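Local coordinates for protein aminotransferase (Psychrobacter arcticus 273-4, PDB 3IF2) that probably transfers amino groups between amino acids and keto acids, perhaps valine and pyruvate, with pyridoxal 5'-phosphate as cofactor, at residues 100-105 against 260-265; 175-180 against 356-361; 22-27 against 390-395. All coordinates share one frame; numbering follows the deposited sequence. Where two conformers were deposited one is given.

Overall arrangement
The three contacts tie together separate parts of a class I/II aminotransferase subunit. Contact 1 (100-105 with 260-265) joins two loops beside the large mixed sheet, and contact 3 (22-27 with 390-395) sets an N-terminal helix on C-terminal strands; their centres are about 39 Å apart, on opposite sides of the chain's centre. Contact 2 (175-180 with 356-361) lies at the surface, its centre about 32 Å from that of contact 1 and about 26 Å from that of contact 3, and shares the six-stranded sheet with contact 3. None reaches the cofactor: the side chains of Leu-262 and Val-394 lie about 13 and 11 Å from a bound pyridoxal phosphate, and contact 2 is remote from known sites.

Contact 1 of 3, residues 100-105 against 260-265; sequences YDWNLT and AHLNWD
Trp-102 and Trp-264 join two loops of the class I/II aminotransferase fold, one following helix 86-100 and the other leading into strand 268-273, where Leu-270 touches both indoles. Two CH-pi contacts cross between the loops. Trp-264 CB sits over the centre of the Trp-102 six-membered ring, 3.6 Å from its centroid and 13° off the normal, while Tyr-100 CB lies against the opposite face nearer the rim; the Trp-102 indole is thus held between two methylenes. Trp-264 CG is anti to its backbone N (chi1 -176°), and the ring beyond it offers one face to Leu-104, whose CD2 lies 3.7 Å from the centroid of the Trp-264 six-membered ring. The two indoles are inclined at 38°, neither stacked nor edge-to-face.

Apolar packing continues at Leu-262. Its CD2 lies 3.7 Å from Trp-102 CH2 and 3.9 Å from Tyr-100 OH, so one methyl serves both aromatic groups.

The polar link is indirect. One water takes the Trp-102 NE1 hydrogen at 2.9 Å in the plane of the indole and donates to Leu-262 O, also at 2.9 Å, with a weak third bond from Asn-263 ND2 to the water oxygen at 3.0 Å.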
ATOM      1  N   TYR A 100     -22.392 -18.594   4.490  1.00 43.08           N
ATOM      2  CA  TYR A 100     -21.594 -19.650   5.167  1.00 43.50           C
ATOM      3  C   TYR A 100     -21.822 -19.886   6.663  1.00 44.27           C
ATOM      4  O   TYR A 100     -21.360 -20.907   7.190  1.00 44.60           O
ATOM      5  CB  TYR A 100     -20.102 -19.405   4.922  1.00 43.68           C
ATOM      6  CG  TYR A 100     -19.767 -19.247   3.459  1.00 43.67           C
ATOM      7  CD1 TYR A 100     -19.713 -20.360   2.630  1.00 43.98           C
ATOM      8  CD2 TYR A 100     -19.550 -17.977   2.886  1.00 43.50           C
ATOM      9  CE1 TYR A 100     -19.430 -20.235   1.263  1.00 44.09           C
ATOM     10  CE2 TYR A 100     -19.265 -17.840   1.507  1.00 43.38           C
ATOM     11  CZ  TYR A 100     -19.210 -18.981   0.715  1.00 43.60           C
ATOM     12  OH  TYR A 100     -18.952 -18.926  -0.613  1.00 44.20           O
ATOM     13  N   ASP A 101     -22.498 -18.962   7.345  1.00 45.02           N
ATOM     14  CA  ASP A 101     -22.804 -19.100   8.775  1.00 45.95           C
ATOM     15  C   ASP A 101     -21.545 -19.287   9.692  1.00 44.96           C
ATOM     16  O   ASP A 101     -21.531 -20.116  10.620  1.00 45.51           O
ATOM     17  CB  ASP A 101     -23.849 -20.232   8.974  1.00 46.91           C
ATOM     18  CG  ASP A 101     -24.583 -20.152  10.315  1.00 47.71           C
ATOM     19  OD1 ASP A 101     -24.963 -19.045  10.771  1.00 48.43           O
ATOM     20  OD2 ASP A 101     -24.808 -21.220  10.913  1.00 49.17           O
ATOM     21  N   TRP A 102     -20.496 -18.506   9.410  1.00 43.02           N
ATOM     22  CA  TRP A 102     -19.256 -18.513  10.206  1.00 40.62           C
ATOM     23  C   TRP A 102     -19.342 -17.678  11.498  1.00 39.55           C
ATOM     24  O   TRP A 102     -18.407 -17.716  12.289  1.00 40.18           O
ATOM     25  CB  TRP A 102     -18.049 -18.036   9.369  1.00 39.34           C
ATOM     26  CG  TRP A 102     -17.732 -18.876   8.163  1.00 38.33           C
ATOM     27  CD1 TRP A 102     -17.941 -20.206   8.022  1.00 38.18           C
ATOM     28  CD2 TRP A 102     -17.045 -18.453   6.976  1.00 38.01           C
ATOM     29  NE1 TRP A 102     -17.476 -20.639   6.810  1.00 38.24           N
ATOM     30  CE2 TRP A 102     -16.920 -19.585   6.144  1.00 37.82           C
ATOM     31  CE3 TRP A 102     -16.532 -17.225   6.531  1.00 38.10           C
ATOM     32  CZ2 TRP A 102     -16.306 -19.535   4.884  1.00 37.86           C
ATOM     33  CZ3 TRP A 102     -15.924 -17.169   5.268  1.00 38.55           C
ATOM     34  CH2 TRP A 102     -15.820 -18.326   4.460  1.00 38.18           C
ATOM     35  N   ASN A 103     -20.455 -16.951  11.691  1.00 38.83           N
ATOM     36  CA  ASN A 103     -20.700 -16.091  12.853  0.50 38.00           C
ATOM     37  C   ASN A 103     -19.615 -15.005  13.003  1.00 37.51           C
ATOM     38  O   ASN A 103     -19.159 -14.689  14.106  1.00 37.41           O
ATOM     39  CB  ASN A 103     -20.893 -16.933  14.126  0.50 37.64           C
ATOM     40  CG  ASN A 103     -21.669 -16.194  15.201  0.50 37.53           C
ATOM     41  OD1 ASN A 103     -22.371 -15.222  14.913  0.50 37.59           O
ATOM     42  ND2 ASN A 103     -21.558 -16.657  16.439  0.50 37.25           N
ATOM     43  N   LEU A 104     -19.212 -14.428  11.870  1.00 36.51           N
ATOM     44  CA  LEU A 104     -18.207 -13.370  11.879  1.00 36.34           C
ATOM     45  C   LEU A 104     -18.799 -12.071  12.421  1.00 36.08           C
ATOM     46  O   LEU A 104     -20.018 -11.876  12.397  1.00 35.62           O
ATOM     47  CB  LEU A 104     -17.668 -13.065  10.473  1.00 36.12           C
ATOM     48  CG  LEU A 104     -16.944 -14.097   9.606  1.00 35.38           C
ATOM     49  CD1 LEU A 104     -16.457 -13.394   8.346  1.00 33.92           C
ATOM     50  CD2 LEU A 104     -15.788 -14.751  10.362  1.00 35.25           C
ATOM     51  N   THR A 105     -17.916 -11.226  12.951  1.00 36.30           N
ATOM     52  CA  THR A 105     -18.235  -9.844  13.345  1.00 36.48           C
ATOM     53  C   THR A 105     -17.223  -8.982  12.577  1.00 37.14           C
ATOM     54  O   THR A 105     -16.398  -9.511  11.817  1.00 36.97           O
ATOM     55  CB  THR A 105     -18.192  -9.597  14.876  1.00 36.16           C
ATOM     56  OG1 THR A 105     -16.842  -9.556  15.349  1.00 36.84           O
ATOM     57  CG2 THR A 105     -18.992 -10.665  15.626  1.00 35.32           C
ATOM     58  N   ALA A 260     -15.606 -27.983  -4.931  1.00 47.36           N
ATOM     59  CA  ALA A 260     -14.833 -27.480  -3.771  1.00 46.20           C
ATOM     60  C   ALA A 260     -15.706 -26.753  -2.755  1.00 45.39           C
ATOM     61  O   ALA A 260     -16.763 -26.238  -3.105  1.00 44.69           O
ATOM     62  CB  ALA A 260     -13.710 -26.543  -4.241  1.00 45.93           C
ATOM     63  N   HIS A 261     -15.252 -26.720  -1.505  1.00 44.96           N
ATOM     64  CA  HIS A 261     -15.936 -26.000  -0.436  1.00 45.54           C
ATOM     65  C   HIS A 261     -15.035 -24.933   0.190  1.00 44.30           C
ATOM     66  O   HIS A 261     -13.855 -25.171   0.387  1.00 44.52           O
ATOM     67  CB  HIS A 261     -16.454 -26.961   0.626  1.00 47.16           C
ATOM     68  CG  HIS A 261     -17.459 -27.928   0.101  1.00 49.73           C
ATOM     69  ND1 HIS A 261     -17.508 -29.250   0.500  1.00 51.13           N
ATOM     70  CD2 HIS A 261     -18.418 -27.784  -0.849  1.00 51.06           C
ATOM     71  CE1 HIS A 261     -18.488 -29.863  -0.142  1.00 51.99           C
ATOM     72  NE2 HIS A 261     -19.048 -28.998  -0.974  1.00 52.10           N
ATOM     73  N   LEU A 262     -15.596 -23.749   0.458  1.00 43.07           N
ATOM     74  CA  LEU A 262     -14.879 -22.666   1.125  1.00 42.09           C
ATOM     75  C   LEU A 262     -15.209 -22.840   2.600  1.00 41.24           C
ATOM     76  O   LEU A 262     -16.376 -22.703   2.990  1.00 40.82           O
ATOM     77  CB  LEU A 262     -15.337 -21.288   0.634  1.00 41.85           C
ATOM     78  CG  LEU A 262     -14.555 -20.076   1.170  1.00 41.67           C
ATOM     79  CD1 LEU A 262     -13.116 -20.082   0.652  1.00 39.90           C
ATOM     80  CD2 LEU A 262     -15.264 -18.765   0.786  1.00 41.24           C
ATOM     81  N   ASN A 263     -14.192 -23.185   3.396  1.00 40.36           N
ATOM     82  CA  ASN A 263     -14.322 -23.355   4.845  1.00 39.28           C
ATOM     83  C   ASN A 263     -13.458 -22.354   5.615  1.00 38.41           C
ATOM     84  O   ASN A 263     -12.480 -21.810   5.090  1.00 37.91           O
ATOM     85  CB  ASN A 263     -13.952 -24.781   5.257  1.00 39.80           C
ATOM     86  CG  ASN A 263     -15.015 -25.811   4.882  1.00 39.97           C
ATOM     87  OD1 ASN A 263     -14.709 -26.798   4.217  1.00 40.27           O
ATOM     88  ND2 ASN A 263     -16.255 -25.591   5.307  1.00 38.98           N
ATOM     89  N   TRP A 264     -13.850 -22.133   6.870  1.00 38.14           N
ATOM     90  CA  TRP A 264     -13.173 -21.228   7.777  1.00 37.43           C
ATOM     91  C   TRP A 264     -13.418 -21.580   9.251  1.00 37.32           C
ATOM     92  O   TRP A 264     -14.441 -22.182   9.614  1.00 36.45           O
ATOM     93  CB  TRP A 264     -13.650 -19.790   7.516  1.00 37.68           C
ATOM     94  CG  TRP A 264     -12.930 -18.750   8.341  1.00 37.17           C
ATOM     95  CD1 TRP A 264     -11.752 -18.141   8.052  1.00 36.76           C
ATOM     96  CD2 TRP A 264     -13.333 -18.258   9.618  1.00 36.27           C
ATOM     97  NE1 TRP A 264     -11.407 -17.276   9.060  1.00 36.49           N
ATOM     98  CE2 TRP A 264     -12.362 -17.336  10.037  1.00 36.35           C
ATOM     99  CE3 TRP A 264     -14.418 -18.518  10.457  1.00 35.80           C
ATOM    100  CZ2 TRP A 264     -12.448 -16.669  11.265  1.00 36.05           C
ATOM    101  CZ3 TRP A 264     -14.506 -17.842  11.668  1.00 35.42           C
ATOM    102  CH2 TRP A 264     -13.532 -16.933  12.056  1.00 35.18           C
ATOM    103  N   ASP A 265     -12.425 -21.225  10.068  1.00 37.24           N
ATOM    104  CA  ASP A 265     -12.474 -21.282  11.534  1.00 36.68           C
ATOM    105  C   ASP A 265     -11.405 -20.301  12.074  1.00 37.13           C
ATOM    106  O   ASP A 265     -10.688 -19.682  11.267  1.00 37.57           O
ATOM    107  CB  ASP A 265     -12.336 -22.717  12.073  1.00 36.36           C
ATOM    108  CG  ASP A 265     -10.961 -23.351  11.823  1.00 36.58           C
ATOM    109  OD1 ASP A 265      -9.948 -22.653  11.528  1.00 35.38           O
ATOM    110  OD2 ASP A 265     -10.906 -24.596  11.950  1.00 36.33           O
TER
HETATM  111  O   HOH W   1     -17.953 -23.060   5.357  1.00 33.45           O

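Contact 2 of 3, residues 175-180 against 356-361; sequences IDEVTH and PLMIHK
Lys-361 lays its side chain across Val-178, Thr-179 and His-180, bridging strands 174-180 and 357-360, which flank strand 183-190 in a six-stranded mixed sheet. The touching parts run 61° apart, and no main-chain bond joins the two segments; the lysine meets two side chains and the main-chain O of Thr-179.

The lysine can be followed outward. CB rests 3.9 Å from Val-178 CG2, the two side chains crossing at about a right angle. CG, anti to the backbone N (chi1 162°), passes 4.0 Å from His-180 ND1. CD comes to 4.1 Å from Thr-179 O. The chain bends at chi3 (-115°), and CE approaches the imidazole at its edge, in the ring plane, 3.2 Å from His-180 ND1; the same carbon is 3.4 Å from Thr-179 O. Lys-361 NZ ends 3.5 Å from Thr-179 O and 4.1 Å from His-180 ND1, neither pair having the geometry of a hydrogen bond. The hydroxyl OG1 of Thr-179 is hydrogen-bonded to Glu-183 O.

At the other end, Glu-177 CG meets the methyl CE of selenomethionine Met-358 at 3.7 Å, again at about a right angle.

An alanine in place of Lys-361 would keep the CB contact with Val-178 but would probably leave the ND1 edge of His-180 and the carbonyl of Thr-179 without their methylene and amine neighbours. Chemically, the contact is part aliphatic packing, part lysine methylene and amine against a carbonyl oxygen and an imidazole nitrogen; the amine, if charged, could interact favourably with Thr-179 O and would probably disfavour protonation of His-180.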
ATOM      1  N   ILE A 175       2.710 -36.387  -8.991  1.00 36.98           N
ATOM      2  CA  ILE A 175       2.011 -36.118 -10.256  1.00 37.45           C
ATOM      3  C   ILE A 175       1.213 -37.361 -10.647  1.00 38.51           C
ATOM      4  O   ILE A 175       1.783 -38.460 -10.651  1.00 38.64           O
ATOM      5  CB  ILE A 175       3.013 -35.802 -11.403  1.00 36.58           C
ATOM      6  CG1 ILE A 175       3.858 -34.558 -11.076  1.00 36.58           C
ATOM      7  CG2 ILE A 175       2.273 -35.616 -12.728  1.00 36.07           C
ATOM      8  CD1 ILE A 175       5.026 -34.297 -12.049  1.00 36.13           C
ATOM      9  N   ASP A 176      -0.097 -37.198 -10.891  1.00 39.50           N
ATOM     10  CA  ASP A 176      -0.968 -38.281 -11.371  0.50 39.93           C
ATOM     11  C   ASP A 176      -1.583 -37.868 -12.717  1.00 40.33           C
ATOM     12  O   ASP A 176      -1.983 -36.698 -12.881  1.00 39.89           O
ATOM     13  CB  ASP A 176      -2.022 -38.640 -10.314  0.50 39.81           C
ATOM     14  CG  ASP A 176      -1.424 -39.428  -9.137  0.50 40.06           C
ATOM     15  OD1 ASP A 176      -0.691 -40.423  -9.376  0.50 39.51           O
ATOM     16  OD2 ASP A 176      -1.698 -39.063  -7.972  0.50 40.00           O
ATOM     17  N   GLU A 177      -1.611 -38.811 -13.672  1.00 41.03           N
ATOM     18  CA  GLU A 177      -2.153 -38.588 -15.010  1.00 42.41           C
ATOM     19  C   GLU A 177      -3.669 -38.725 -14.929  1.00 42.99           C
ATOM     20  O   GLU A 177      -4.187 -39.722 -14.419  1.00 43.91           O
ATOM     21  CB  GLU A 177      -1.507 -39.514 -16.057  1.00 43.01           C
ATOM     22  CG  GLU A 177      -0.075 -39.057 -16.360  1.00 43.90           C
ATOM     23  CD  GLU A 177       0.812 -40.071 -17.066  1.00 44.74           C
ATOM     24  OE1 GLU A 177       0.313 -41.040 -17.686  1.00 45.43           O
ATOM     25  OE2 GLU A 177       2.047 -39.870 -16.994  1.00 45.57           O
ATOM     26  N   VAL A 178      -4.354 -37.681 -15.393  1.00 42.71           N
ATOM     27  CA  VAL A 178      -5.794 -37.568 -15.342  1.00 42.71           C
ATOM     28  C   VAL A 178      -6.319 -37.307 -16.743  1.00 43.33           C
ATOM     29  O   VAL A 178      -5.540 -37.140 -17.690  1.00 43.38           O
ATOM     30  CB  VAL A 178      -6.221 -36.413 -14.377  1.00 42.41           C
ATOM     31  CG1 VAL A 178      -5.668 -36.657 -12.987  1.00 41.73           C
ATOM     32  CG2 VAL A 178      -5.783 -35.032 -14.908  1.00 41.52           C
ATOM     33  N   THR A 179      -7.642 -37.273 -16.860  1.00 44.08           N
ATOM     34  CA  THR A 179      -8.305 -37.013 -18.126  1.00 44.63           C
ATOM     35  C   THR A 179      -9.027 -35.643 -18.053  1.00 44.30           C
ATOM     36  O   THR A 179      -9.266 -35.121 -16.955  1.00 44.09           O
ATOM     37  CB  THR A 179      -9.240 -38.195 -18.452  1.00 45.28           C
ATOM     38  OG1 THR A 179      -9.525 -38.192 -19.852  1.00 46.59           O
ATOM     39  CG2 THR A 179     -10.547 -38.173 -17.604  1.00 45.03           C
ATOM     40  N   HIS A 180      -9.299 -35.033 -19.208  1.00 43.69           N
ATOM     41  CA  HIS A 180     -10.074 -33.773 -19.272  1.00 43.20           C
ATOM     42  C   HIS A 180     -10.894 -33.725 -20.567  1.00 43.34           C
ATOM     43  O   HIS A 180     -10.319 -33.765 -21.660  1.00 42.38           O
ATOM     44  CB  HIS A 180      -9.166 -32.529 -19.141  1.00 43.03           C
ATOM     45  CG  HIS A 180      -9.915 -31.226 -19.019  1.00 42.26           C
ATOM     46  ND1 HIS A 180     -10.602 -30.864 -17.879  1.00 42.42           N
ATOM     47  CD2 HIS A 180     -10.073 -30.198 -19.888  1.00 41.69           C
ATOM     48  CE1 HIS A 180     -11.156 -29.675 -18.050  1.00 41.55           C
ATOM     49  NE2 HIS A 180     -10.854 -29.250 -19.263  1.00 41.53           N
ATOM     50  N   PRO A 356       5.208 -34.620 -26.937  1.00 39.17           N
ATOM     51  CA  PRO A 356       5.136 -34.840 -25.474  1.00 39.09           C
ATOM     52  C   PRO A 356       4.568 -33.712 -24.588  1.00 38.95           C
ATOM     53  O   PRO A 356       5.030 -33.534 -23.449  1.00 38.63           O
ATOM     54  CB  PRO A 356       6.605 -35.117 -25.107  1.00 39.41           C
ATOM     55  CG  PRO A 356       7.218 -35.584 -26.370  1.00 39.52           C
ATOM     56  CD  PRO A 356       6.612 -34.700 -27.387  1.00 39.30           C
ATOM     57  N   LEU A 357       3.563 -32.981 -25.081  1.00 38.75           N
ATOM     58  CA  LEU A 357       2.919 -31.925 -24.311  1.00 37.62           C
ATOM     59  C   LEU A 357       1.957 -32.583 -23.366  1.00 37.38           C
ATOM     60  O   LEU A 357       1.185 -33.443 -23.779  1.00 36.87           O
ATOM     61  CB  LEU A 357       2.105 -30.954 -25.194  1.00 37.08           C
ATOM     62  CG  LEU A 357       1.294 -29.815 -24.522  1.00 36.55           C
ATOM     63  CD1 LEU A 357       2.199 -28.855 -23.761  1.00 35.74           C
ATOM     64  CD2 LEU A 357       0.435 -29.046 -25.537  1.00 35.95           C
HETATM   65  N   MSE A 358       2.070 -32.208 -22.095  1.00 37.64           N
HETATM   66  CA  MSE A 358       1.090 -32.519 -21.063  1.00 37.40           C
HETATM   67  C   MSE A 358       0.568 -31.125 -20.656  1.00 37.42           C
HETATM   68  O   MSE A 358       1.324 -30.143 -20.674  1.00 37.50           O
HETATM   69  CB  MSE A 358       1.724 -33.232 -19.872  1.00 37.29           C
HETATM   70  CG  MSE A 358       2.392 -34.554 -20.193  1.00 37.16           C
HETATM   71 SE   MSE A 358       1.111 -35.965 -20.571  0.75 37.39          SE
HETATM   72  CE  MSE A 358       0.464 -36.330 -18.772  1.00 36.28           C
ATOM     73  N   ILE A 359      -0.724 -31.044 -20.341  1.00 37.11           N
ATOM     74  CA  ILE A 359      -1.386 -29.822 -19.899  1.00 36.70           C
ATOM     75  C   ILE A 359      -1.958 -30.116 -18.518  1.00 37.18           C
ATOM     76  O   ILE A 359      -2.536 -31.161 -18.321  1.00 37.36           O
ATOM     77  CB  ILE A 359      -2.512 -29.422 -20.883  1.00 36.68           C
ATOM     78  CG1 ILE A 359      -1.917 -29.106 -22.264  1.00 36.91           C
ATOM     79  CG2 ILE A 359      -3.311 -28.204 -20.371  1.00 35.75           C
ATOM     80  CD1 ILE A 359      -2.951 -28.815 -23.342  1.00 37.63           C
ATOM     81  N   HIS A 360      -1.783 -29.222 -17.548  1.00 37.57           N
ATOM     82  CA  HIS A 360      -2.347 -29.462 -16.221  1.00 38.16           C
ATOM     83  C   HIS A 360      -3.858 -29.325 -16.371  1.00 38.87           C
ATOM     84  O   HIS A 360      -4.308 -28.463 -17.139  1.00 39.32           O
ATOM     85  CB  HIS A 360      -1.810 -28.473 -15.189  1.00 38.30           C
ATOM     86  CG  HIS A 360      -2.144 -28.832 -13.774  1.00 38.27           C
ATOM     87  ND1 HIS A 360      -3.404 -28.677 -13.248  1.00 38.39           N
ATOM     88  CD2 HIS A 360      -1.375 -29.310 -12.766  1.00 38.30           C
ATOM     89  CE1 HIS A 360      -3.404 -29.058 -11.984  1.00 38.27           C
ATOM     90  NE2 HIS A 360      -2.183 -29.438 -11.664  1.00 38.07           N
ATOM     91  N   LYS A 361      -4.622 -30.200 -15.701  1.00 39.01           N
ATOM     92  CA  LYS A 361      -6.080 -30.133 -15.754  1.00 39.52           C
ATOM     93  C   LYS A 361      -6.477 -28.719 -15.279  1.00 39.58           C
ATOM     94  O   LYS A 361      -6.154 -28.358 -14.148  1.00 39.55           O
ATOM     95  CB  LYS A 361      -6.792 -31.258 -14.945  1.00 40.20           C
ATOM     96  CG  LYS A 361      -8.290 -30.963 -14.615  1.00 40.92           C
ATOM     97  CD  LYS A 361      -9.198 -32.111 -14.100  1.00 41.37           C
ATOM     98  CE  LYS A 361     -10.295 -32.413 -15.117  1.00 42.46           C
ATOM     99  NZ  LYS A 361     -11.331 -33.400 -14.687  1.00 44.29           N
TER

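Contact 3 of 3, residues 22-27 against 390-395; sequences DDLGDA and GTLIVP
Leu-392 reaches from strand 391-392 to helix 16-29, where its CD2 meets Ala-27 CB at 3.4 Å. This is the tight part of the contact: the separation is short for two methyl groups, although at this resolution its exact value deserves caution. The same CD2 lies 4.1 Å from Asp-23 O, one helical turn earlier. That oxygen already accepts the helical bond from Ala-27 N, at 3.1 Å.

Away from this point the packing is looser. Leu-24 spreads its two methyls between two partners, CD1 lying 4.3 Å from Leu-392 CD2 and CD2 lying 4.3 Å from Val-394 CG2. Leu-20 and Tyr-383 extend the apolar surroundings, the first touching Val-394 and the second Leu-24. The Asp-22 and Asp-26 side chains, by contrast, lie on the exposed side of the helix. Asp-23 has its CB directed toward the strands, and its OD2 is hydrogen-bonded to Tyr-383 OH.

Strand 391-392 follows directly on a Schellman motif that ends helix 379-388, with Gly-390 (positive phi) as its C-prime residue. Helix 16-29 is thus seated against strands of two different sheets, 391-392 and 394-395, mainly through aliphatic groups, with one methyl resting against a backbone carbonyl; the interface probably depends on methyl fit and exclusion of water, with no directional polar bond joining its two segments.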
ATOM      1  N   ASP A  22      11.076  -6.983 -15.681  1.00 55.33           N
ATOM      2  CA  ASP A  22      11.549  -5.890 -16.547  1.00 55.42           C
ATOM      3  C   ASP A  22      11.238  -6.176 -18.020  1.00 55.88           C
ATOM      4  O   ASP A  22      10.718  -5.301 -18.716  1.00 56.12           O
ATOM      5  CB  ASP A  22      13.063  -5.615 -16.368  1.00 55.02           C
ATOM      6  CG  ASP A  22      13.409  -4.969 -15.018  1.00 54.61           C
ATOM      7  OD1 ASP A  22      12.571  -4.262 -14.416  1.00 54.46           O
ATOM      8  OD2 ASP A  22      14.546  -5.166 -14.556  1.00 54.60           O
ATOM      9  N   ASP A  23      11.540  -7.391 -18.480  1.00 56.14           N
ATOM     10  CA  ASP A  23      11.235  -7.805 -19.868  1.00 56.73           C
ATOM     11  C   ASP A  23       9.728  -7.768 -20.185  1.00 57.37           C
ATOM     12  O   ASP A  23       9.331  -7.373 -21.282  1.00 56.73           O
ATOM     13  CB  ASP A  23      11.793  -9.202 -20.153  1.00 56.57           C
ATOM     14  CG  ASP A  23      13.311  -9.249 -20.160  1.00 56.55           C
ATOM     15  OD1 ASP A  23      13.974  -8.207 -19.992  1.00 56.85           O
ATOM     16  OD2 ASP A  23      13.858 -10.347 -20.337  1.00 56.68           O
ATOM     17  N   LEU A  24       8.914  -8.174 -19.217  1.00 58.87           N
ATOM     18  CA  LEU A  24       7.449  -8.136 -19.344  1.00 60.78           C
ATOM     19  C   LEU A  24       6.912  -6.671 -19.319  1.00 62.13           C
ATOM     20  O   LEU A  24       5.936  -6.346 -20.022  1.00 62.71           O
ATOM     21  CB  LEU A  24       6.759  -9.061 -18.301  1.00 60.78           C
ATOM     22  CG  LEU A  24       6.636 -10.587 -18.610  1.00 60.94           C
ATOM     23  CD1 LEU A  24       7.924 -11.248 -19.115  1.00 59.88           C
ATOM     24  CD2 LEU A  24       6.028 -11.373 -17.394  1.00 60.60           C
ATOM     25  N   GLY A  25       7.548  -5.803 -18.526  1.00 62.82           N
ATOM     26  CA  GLY A  25       7.208  -4.373 -18.477  1.00 62.98           C
ATOM     27  C   GLY A  25       7.664  -3.628 -19.727  1.00 63.12           C
ATOM     28  O   GLY A  25       6.966  -2.723 -20.189  1.00 63.60           O
ATOM     29  N   ASP A  26       8.832  -4.001 -20.261  1.00 63.09           N
ATOM     30  CA  ASP A  26       9.397  -3.381 -21.470  1.00 63.65           C
ATOM     31  C   ASP A  26       8.555  -3.684 -22.721  1.00 65.14           C
ATOM     32  O   ASP A  26       8.250  -2.757 -23.493  1.00 65.96           O
ATOM     33  CB  ASP A  26      10.872  -3.804 -21.702  1.00 62.88           C
ATOM     34  CG  ASP A  26      11.870  -3.185 -20.681  1.00 62.38           C
ATOM     35  OD1 ASP A  26      11.506  -2.307 -19.867  1.00 61.33           O
ATOM     36  OD2 ASP A  26      13.055  -3.589 -20.703  1.00 61.85           O
ATOM     37  N   ALA A  27       8.188  -4.963 -22.901  1.00 65.93           N
ATOM     38  CA  ALA A  27       7.343  -5.444 -24.027  1.00 65.95           C
ATOM     39  C   ALA A  27       6.022  -4.678 -24.158  1.00 66.00           C
ATOM     40  O   ALA A  27       5.638  -4.319 -25.276  1.00 66.52           O
ATOM     41  CB  ALA A  27       7.056  -6.929 -23.886  1.00 65.99           C
ATOM     42  N   GLY A 390       8.666 -12.440 -30.722  1.00 41.06           N
ATOM     43  CA  GLY A 390       7.483 -11.686 -30.330  1.00 40.59           C
ATOM     44  C   GLY A 390       6.440 -12.274 -29.391  1.00 40.30           C
ATOM     45  O   GLY A 390       5.485 -11.563 -29.072  1.00 40.89           O
ATOM     46  N   THR A 391       6.590 -13.530 -28.950  1.00 39.29           N
ATOM     47  CA  THR A 391       5.621 -14.186 -28.036  1.00 38.67           C
ATOM     48  C   THR A 391       6.184 -14.321 -26.596  1.00 39.05           C
ATOM     49  O   THR A 391       7.268 -14.883 -26.391  1.00 38.73           O
ATOM     50  CB  THR A 391       5.169 -15.548 -28.599  1.00 38.04           C
ATOM     51  OG1 THR A 391       4.543 -15.338 -29.864  1.00 38.25           O
ATOM     52  CG2 THR A 391       4.163 -16.236 -27.683  1.00 37.58           C
ATOM     53  N   LEU A 392       5.436 -13.815 -25.607  1.00 38.68           N
ATOM     54  CA  LEU A 392       5.871 -13.820 -24.212  1.00 38.95           C
ATOM     55  C   LEU A 392       5.038 -14.741 -23.343  1.00 38.34           C
ATOM     56  O   LEU A 392       3.837 -14.587 -23.286  1.00 39.92           O
ATOM     57  CB  LEU A 392       5.871 -12.403 -23.633  1.00 39.70           C
ATOM     58  CG  LEU A 392       7.126 -11.564 -23.953  1.00 40.70           C
ATOM     59  CD1 LEU A 392       7.285 -11.272 -25.442  1.00 41.00           C
ATOM     60  CD2 LEU A 392       7.099 -10.253 -23.164  1.00 41.49           C
ATOM     61  N   ILE A 393       5.698 -15.695 -22.688  1.00 36.92           N
ATOM     62  CA  ILE A 393       5.096 -16.607 -21.715  1.00 35.75           C
ATOM     63  C   ILE A 393       5.957 -16.492 -20.448  1.00 34.72           C
ATOM     64  O   ILE A 393       6.858 -15.672 -20.416  1.00 34.87           O
ATOM     65  CB  ILE A 393       4.955 -18.053 -22.301  1.00 36.01           C
ATOM     66  CG1 ILE A 393       6.288 -18.667 -22.777  1.00 35.70           C
ATOM     67  CG2 ILE A 393       4.008 -18.026 -23.504  1.00 35.74           C
ATOM     68  CD1 ILE A 393       7.278 -19.031 -21.698  1.00 35.60           C
ATOM     69  N   VAL A 394       5.674 -17.261 -19.400  1.00 34.56           N
ATOM     70  CA  VAL A 394       6.505 -17.255 -18.180  1.00 34.14           C
ATOM     71  C   VAL A 394       7.130 -18.661 -17.980  1.00 34.12           C
ATOM     72  O   VAL A 394       6.401 -19.663 -17.996  1.00 33.07           O
ATOM     73  CB  VAL A 394       5.715 -16.818 -16.937  1.00 34.34           C
ATOM     74  CG1 VAL A 394       6.666 -16.563 -15.765  1.00 34.37           C
ATOM     75  CG2 VAL A 394       4.936 -15.531 -17.223  1.00 34.96           C
ATOM     76  N   PRO A 395       8.476 -18.742 -17.802  1.00 34.06           N
ATOM     77  CA  PRO A 395       9.115 -20.059 -17.587  1.00 33.49           C
ATOM     78  C   PRO A 395       8.867 -20.580 -16.164  1.00 33.06           C
ATOM     79  O   PRO A 395       8.700 -19.789 -15.227  1.00 33.29           O
ATOM     80  CB  PRO A 395      10.598 -19.781 -17.844  1.00 33.30           C
ATOM     81  CG  PRO A 395      10.797 -18.390 -17.415  1.00 33.79           C
ATOM     82  CD  PRO A 395       9.465 -17.650 -17.653  1.00 34.16           C
TER